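Local atomic coordinates of ATP-dependent DNA helicase (Mycobacterium smegmatis, PDB entry 5V9X), a protein that unwinds RNA:DNA hybrids as an ATP-dependent helicase that tracks 3'-to-5' along single-stranded DNA. Residues A[456-468]-A[490-504]. Sequence-based numbering, arbitrary orientation.
Sequences VPANPLDVLAQHT and APFATLPRSAFEATL
The backbone N of Asn459 donates to Pro491 O at 2.6 Å, with an N-H...O angle of 163°. It is the one clear hydrogen bond between 456-468 and 490-504, and it joins the loops that lead into two helices. Beside it, CG1 of Val456 packs on the Pro491 ring.

The Phe492 ring packs against Pro460 and the first turn of helix 461-468. Its CZ meets Pro460 CD at 3.5 Å, and Pro460 O lies at the ring edge, near its plane. Leu464 CB approaches the same ring obliquely.

Leu464 has CG anti to its backbone N (chi1 168°), which points CD2 at both Leu495 CD2 and Phe500 CD1, 3.9 Å from each. Val486 of helix 479-488 also touches Leu464, Phe492 and Leu495. Leu461 sends CD2 to Leu495 CD1 at 3.8 Å.

The two helix segments cross at -54°, with axes 10.1 Å apart. Small residues meet here: Ala465 CB touches Thr503 CG2 at 3.7 Å. Thr503 OG1 bonds back to Ala499 O, while its methyl faces helix 461-468. Thr468 OG1 bonds to Leu464 O and also to Trp482.

Both segments fall in the winged-helix family region of Lhr. No hydrogen bond links the two helices to each other. Their crossing rests mainly on methyl and methylene contacts, and the clear direct polar bonding is confined to the loops.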
# COMPACT_ATOMS: atom_id res chain seq x y z
N VAL A 456 -0.95 -1.58 -13.27
CA VAL A 456 -1.25 -0.15 -13.29
C VAL A 456 -2.74 0.05 -13.57
O VAL A 456 -3.23 -0.41 -14.61
CB VAL A 456 -0.40 0.59 -14.34
CG1 VAL A 456 -0.78 2.06 -14.39
CG2 VAL A 456 1.08 0.42 -14.03
N PRO A 457 -3.49 0.69 -12.68
CA PRO A 457 -4.88 1.05 -13.00
C PRO A 457 -4.95 1.84 -14.29
O PRO A 457 -4.19 2.78 -14.52
CB PRO A 457 -5.31 1.89 -11.79
CG PRO A 457 -4.47 1.37 -10.67
CD PRO A 457 -3.14 1.02 -11.29
N ALA A 458 -5.88 1.44 -15.16
CA ALA A 458 -5.99 2.00 -16.50
C ALA A 458 -7.04 3.10 -16.54
O ALA A 458 -8.17 2.91 -16.06
CB ALA A 458 -6.34 0.91 -17.51
N ASN A 459 -6.67 4.24 -17.11
CA ASN A 459 -7.57 5.37 -17.33
C ASN A 459 -8.38 5.78 -16.10
O ASN A 459 -9.60 5.85 -16.15
CB ASN A 459 -8.51 5.06 -18.49
CG ASN A 459 -7.77 4.65 -19.75
OD1 ASN A 459 -6.61 5.03 -19.95
ND2 ASN A 459 -8.43 3.89 -20.61
N PRO A 460 -7.71 6.09 -14.97
CA PRO A 460 -8.46 6.58 -13.80
C PRO A 460 -8.88 8.03 -13.97
O PRO A 460 -8.10 8.95 -13.71
CB PRO A 460 -7.47 6.40 -12.64
CG PRO A 460 -6.13 6.51 -13.28
CD PRO A 460 -6.27 5.96 -14.67
N LEU A 461 -10.13 8.24 -14.39
CA LEU A 461 -10.56 9.56 -14.85
C LEU A 461 -10.54 10.61 -13.74
O LEU A 461 -10.33 11.79 -14.02
CB LEU A 461 -11.97 9.47 -15.44
CG LEU A 461 -12.12 8.61 -16.70
CD1 LEU A 461 -13.53 8.72 -17.24
CD2 LEU A 461 -11.10 9.00 -17.75
N ASP A 462 -10.76 10.21 -12.48
CA ASP A 462 -10.77 11.19 -11.40
C ASP A 462 -9.39 11.79 -11.19
O ASP A 462 -9.26 13.00 -10.95
CB ASP A 462 -11.30 10.56 -10.11
CG ASP A 462 -10.51 9.34 -9.67
OD1 ASP A 462 -9.53 8.97 -10.36
OD2 ASP A 462 -10.88 8.75 -8.64
N VAL A 463 -8.34 10.97 -11.29
CA VAL A 463 -6.97 11.48 -11.21
C VAL A 463 -6.71 12.46 -12.34
O VAL A 463 -6.06 13.50 -12.15
CB VAL A 463 -5.96 10.32 -11.21
CG1 VAL A 463 -4.54 10.84 -11.41
CG2 VAL A 463 -6.06 9.52 -9.92
N LEU A 464 -7.21 12.15 -13.54
CA LEU A 464 -7.07 13.06 -14.67
C LEU A 464 -7.77 14.39 -14.40
O LEU A 464 -7.19 15.47 -14.62
CB LEU A 464 -7.64 12.41 -15.94
CG LEU A 464 -7.84 13.31 -17.16
CD1 LEU A 464 -6.51 13.81 -17.70
CD2 LEU A 464 -8.63 12.59 -18.24
N ALA A 465 -9.01 14.34 -13.91
CA ALA A 465 -9.77 15.56 -13.66
C ALA A 465 -9.05 16.47 -12.67
O ALA A 465 -9.04 17.69 -12.84
CB ALA A 465 -11.17 15.20 -13.14
N GLN A 466 -8.44 15.89 -11.64
CA GLN A 466 -7.73 16.70 -10.65
C GLN A 466 -6.54 17.41 -11.29
O GLN A 466 -6.36 18.62 -11.12
CB GLN A 466 -7.27 15.83 -9.48
CG GLN A 466 -6.48 16.59 -8.43
CD GLN A 466 -6.08 15.71 -7.25
OE1 GLN A 466 -4.95 15.78 -6.77
NE2 GLN A 466 -7.02 14.90 -6.77
N HIS A 467 -5.71 16.67 -12.03
CA HIS A 467 -4.58 17.30 -12.73
C HIS A 467 -5.07 18.33 -13.73
O HIS A 467 -4.42 19.36 -13.93
CB HIS A 467 -3.73 16.23 -13.42
CG HIS A 467 -2.69 15.62 -12.53
ND1 HIS A 467 -1.38 16.04 -12.53
CD2 HIS A 467 -2.76 14.62 -11.63
CE1 HIS A 467 -0.69 15.33 -11.66
NE2 HIS A 467 -1.51 14.46 -11.09
N THR A 468 -6.21 18.07 -14.37
CA THR A 468 -6.72 19.00 -15.38
C THR A 468 -7.04 20.36 -14.77
O THR A 468 -6.79 21.40 -15.39
CB THR A 468 -7.96 18.42 -16.05
OG1 THR A 468 -7.63 17.16 -16.66
CG2 THR A 468 -8.48 19.36 -17.12
N ALA A 490 1.77 6.19 -18.19
CA ALA A 490 1.41 4.78 -18.26
C ALA A 490 -0.09 4.53 -18.02
O ALA A 490 -0.69 3.77 -18.78
CB ALA A 490 2.24 3.97 -17.26
N PRO A 491 -0.72 5.13 -17.00
CA PRO A 491 -2.13 4.79 -16.73
C PRO A 491 -3.10 5.29 -17.77
O PRO A 491 -4.28 4.92 -17.72
CB PRO A 491 -2.40 5.46 -15.37
CG PRO A 491 -1.07 5.80 -14.81
CD PRO A 491 -0.22 6.09 -16.00
N PHE A 492 -2.67 6.13 -18.72
CA PHE A 492 -3.56 6.70 -19.72
C PHE A 492 -3.07 6.43 -21.14
O PHE A 492 -3.48 7.12 -22.08
CB PHE A 492 -3.72 8.20 -19.49
CG PHE A 492 -4.28 8.56 -18.14
CD1 PHE A 492 -5.65 8.59 -17.93
CD2 PHE A 492 -3.44 8.86 -17.08
CE1 PHE A 492 -6.17 8.92 -16.69
CE2 PHE A 492 -3.95 9.18 -15.84
CZ PHE A 492 -5.32 9.21 -15.65
N ALA A 493 -2.22 5.42 -21.32
CA ALA A 493 -1.66 5.12 -22.64
C ALA A 493 -2.73 4.72 -23.65
O ALA A 493 -2.48 4.79 -24.86
CB ALA A 493 -0.62 4.01 -22.52
N THR A 494 -3.92 4.31 -23.19
CA THR A 494 -5.01 3.93 -24.09
C THR A 494 -6.26 4.77 -23.86
O THR A 494 -7.35 4.37 -24.27
CB THR A 494 -5.35 2.45 -23.93
OG1 THR A 494 -6.02 2.25 -22.67
CG2 THR A 494 -4.10 1.59 -23.98
N LEU A 495 -6.12 5.94 -23.24
CA LEU A 495 -7.26 6.78 -22.91
C LEU A 495 -8.02 7.18 -24.17
O LEU A 495 -7.44 7.84 -25.05
CB LEU A 495 -6.80 8.02 -22.16
CG LEU A 495 -7.88 9.04 -21.75
CD1 LEU A 495 -8.91 8.40 -20.83
CD2 LEU A 495 -7.25 10.25 -21.10
N PRO A 496 -9.29 6.80 -24.32
CA PRO A 496 -10.06 7.26 -25.48
C PRO A 496 -10.26 8.77 -25.42
O PRO A 496 -10.53 9.33 -24.35
CB PRO A 496 -11.39 6.51 -25.34
CG PRO A 496 -11.12 5.38 -24.39
CD PRO A 496 -10.06 5.89 -23.46
N ARG A 497 -10.12 9.42 -26.57
CA ARG A 497 -10.34 10.86 -26.63
C ARG A 497 -11.76 11.22 -26.19
O ARG A 497 -11.98 12.32 -25.67
CB ARG A 497 -10.08 11.38 -28.05
CG ARG A 497 -10.15 12.90 -28.18
CD ARG A 497 -9.21 13.58 -27.20
NE ARG A 497 -9.14 15.03 -27.39
CZ ARG A 497 -8.21 15.66 -28.10
NH1 ARG A 497 -7.26 14.96 -28.70
NH2 ARG A 497 -8.23 16.98 -28.21
N SER A 498 -12.71 10.31 -26.38
CA SER A 498 -14.07 10.55 -25.91
C SER A 498 -14.12 10.65 -24.39
O SER A 498 -14.79 11.53 -23.84
CB SER A 498 -15.01 9.45 -26.41
OG SER A 498 -14.58 8.18 -25.95
N ALA A 499 -13.42 9.75 -23.69
CA ALA A 499 -13.36 9.83 -22.24
C ALA A 499 -12.64 11.09 -21.78
O ALA A 499 -13.00 11.67 -20.74
CB ALA A 499 -12.68 8.58 -21.67
N PHE A 500 -11.62 11.52 -22.52
CA PHE A 500 -10.92 12.75 -22.18
C PHE A 500 -11.85 13.95 -22.28
O PHE A 500 -11.97 14.74 -21.33
CB PHE A 500 -9.71 12.92 -23.09
CG PHE A 500 -8.91 14.17 -22.82
CD1 PHE A 500 -8.05 14.23 -21.73
CD2 PHE A 500 -8.99 15.26 -23.66
CE1 PHE A 500 -7.31 15.37 -21.48
CE2 PHE A 500 -8.25 16.40 -23.42
CZ PHE A 500 -7.41 16.46 -22.32
N GLU A 501 -12.52 14.11 -23.42
CA GLU A 501 -13.45 15.22 -23.59
C GLU A 501 -14.61 15.11 -22.61
O GLU A 501 -15.10 16.13 -22.10
CB GLU A 501 -13.97 15.28 -25.02
CG GLU A 501 -12.88 15.40 -26.09
CD GLU A 501 -12.09 16.69 -26.00
OE1 GLU A 501 -12.57 17.65 -25.36
OE2 GLU A 501 -10.99 16.75 -26.58
N ALA A 502 -15.07 13.89 -22.33
CA ALA A 502 -16.13 13.70 -21.35
C ALA A 502 -15.73 14.24 -19.98
O ALA A 502 -16.53 14.86 -19.29
CB ALA A 502 -16.51 12.22 -21.25
N THR A 503 -14.47 14.01 -19.59
CA THR A 503 -14.00 14.55 -18.31
C THR A 503 -13.94 16.07 -18.35
O THR A 503 -14.31 16.73 -17.37
CB THR A 503 -12.63 13.96 -17.98
OG1 THR A 503 -12.74 12.54 -17.79
CG2 THR A 503 -12.07 14.59 -16.71
N LEU A 504 -13.48 16.65 -19.46
CA LEU A 504 -13.41 18.10 -19.56
C LEU A 504 -14.80 18.73 -19.53
O LEU A 504 -14.98 19.81 -18.98
CB LEU A 504 -12.67 18.51 -20.84
CG LEU A 504 -11.26 17.97 -21.07
CD1 LEU A 504 -10.61 18.70 -22.24
CD2 LEU A 504 -10.41 18.10 -19.82